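Local coordinates for protein hydrolase (Rhizobium meliloti, PDB 5HOE) that acts as an octameric carbohydrate acetylesterase, an SGNH/GDSL-family hydrolase that probably removes acetyl groups from sugars by cleaving their ester bonds, at residues S94-D99 with L133-G138. Numbering follows the deposited sequence.
Sequences SHLPLD and LTCAGG
In this SGNH-hydrolase fold, the type II beta turn from C135 to G138 receives the side chain of L96, the first residue beyond helix 84-95, and illustrates how a leucine can meet a turn through its two methyl groups. With CG anti to its carbonyl carbon (chi1 -71°), L96 extends its branched end toward the turn. L96 CD1 does most of the touching, 3.5 Å from G138 N. It also lies near G138 CA, G137 C and C135 O. The methyl therefore rests on turn backbone, while the turn itself is closed by a backbone hydrogen bond from G138 N to C135 O (3.1 Å). L96 CD2 meets the sulfur more loosely, 4.4 Å from C135 SG, an apolar contact. G138 has positive phi (54°) and carries no side chain, and the methyl of L96 lies directly against its N and CA. Past L96, a cis peptide bond leads into P97 and the chain turns toward strand 100-104. C135 also packs on L92 of helix 84-95 and on P146, just ahead of strand 147-152, so the turn that follows helix 118-133 lies against the end of helix 84-95.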
# COMPACT_ATOMS: atom_id res chain seq x y z
N SER A 94 12.33 -23.61 -3.53
CA SER A 94 13.78 -23.73 -3.58
C SER A 94 14.26 -25.13 -3.25
O SER A 94 15.40 -25.48 -3.61
CB SER A 94 14.42 -22.77 -2.58
OG SER A 94 14.10 -21.42 -2.82
N HIS A 95 13.48 -25.92 -2.53
CA HIS A 95 13.95 -27.20 -2.02
C HIS A 95 13.25 -28.42 -2.58
O HIS A 95 13.61 -29.53 -2.21
CB HIS A 95 13.94 -27.20 -0.48
CG HIS A 95 14.87 -26.19 0.09
ND1 HIS A 95 16.22 -26.19 -0.19
CD2 HIS A 95 14.65 -25.11 0.87
CE1 HIS A 95 16.79 -25.16 0.41
NE2 HIS A 95 15.86 -24.49 1.06
N LEU A 96 12.32 -28.25 -3.53
CA LEU A 96 11.72 -29.41 -4.18
C LEU A 96 12.82 -30.18 -4.91
O LEU A 96 13.78 -29.59 -5.38
CB LEU A 96 10.61 -29.00 -5.14
CG LEU A 96 9.30 -28.47 -4.54
CD1 LEU A 96 8.28 -28.22 -5.63
CD2 LEU A 96 8.70 -29.41 -3.50
N PRO A 97 12.69 -31.51 -5.00
CA PRO A 97 11.60 -32.35 -4.50
C PRO A 97 11.68 -32.58 -2.99
O PRO A 97 12.78 -32.76 -2.45
CB PRO A 97 11.83 -33.67 -5.25
CG PRO A 97 13.30 -33.74 -5.38
CD PRO A 97 13.70 -32.32 -5.72
N LEU A 98 10.52 -32.55 -2.31
CA LEU A 98 10.44 -32.75 -0.87
C LEU A 98 9.44 -33.85 -0.57
O LEU A 98 8.34 -33.85 -1.12
CB LEU A 98 10.00 -31.46 -0.15
CG LEU A 98 10.98 -30.29 -0.11
CD1 LEU A 98 10.28 -29.11 0.49
CD2 LEU A 98 12.24 -30.65 0.69
N ASP A 99 9.82 -34.77 0.31
CA ASP A 99 8.91 -35.80 0.78
C ASP A 99 8.11 -35.37 2.00
O ASP A 99 6.97 -35.83 2.18
CB ASP A 99 9.69 -37.08 1.11
CG ASP A 99 10.40 -37.65 -0.10
OD1 ASP A 99 11.52 -37.20 -0.39
OD2 ASP A 99 9.83 -38.56 -0.75
N LEU A 133 0.64 -27.93 1.29
CA LEU A 133 -0.27 -28.80 0.54
C LEU A 133 -0.57 -28.28 -0.86
O LEU A 133 -0.95 -29.08 -1.73
CB LEU A 133 -1.57 -28.97 1.32
CG LEU A 133 -1.41 -29.67 2.67
CD1 LEU A 133 -2.75 -29.75 3.38
CD2 LEU A 133 -0.82 -31.07 2.50
N THR A 134 -0.41 -26.98 -1.10
CA THR A 134 -0.70 -26.41 -2.41
C THR A 134 0.55 -26.14 -3.23
O THR A 134 0.44 -25.51 -4.29
CB THR A 134 -1.53 -25.13 -2.28
OG1 THR A 134 -0.78 -24.12 -1.60
CG2 THR A 134 -2.83 -25.40 -1.52
N CYS A 135 1.73 -26.60 -2.79
CA CYS A 135 2.99 -26.20 -3.41
C CYS A 135 3.42 -27.08 -4.58
O CYS A 135 4.49 -26.84 -5.15
CB CYS A 135 4.12 -26.14 -2.37
SG CYS A 135 4.92 -27.71 -1.95
N ALA A 136 2.61 -28.06 -4.97
CA ALA A 136 3.00 -28.99 -6.02
C ALA A 136 3.43 -28.22 -7.26
O ALA A 136 2.81 -27.23 -7.64
CB ALA A 136 1.83 -29.91 -6.38
N GLY A 137 4.51 -28.70 -7.88
CA GLY A 137 5.03 -28.07 -9.08
C GLY A 137 6.20 -27.16 -8.81
O GLY A 137 7.15 -27.11 -9.60
N GLY A 138 6.16 -26.43 -7.70
CA GLY A 138 7.16 -25.38 -7.49
C GLY A 138 7.19 -24.45 -8.68
O GLY A 138 6.15 -24.00 -9.16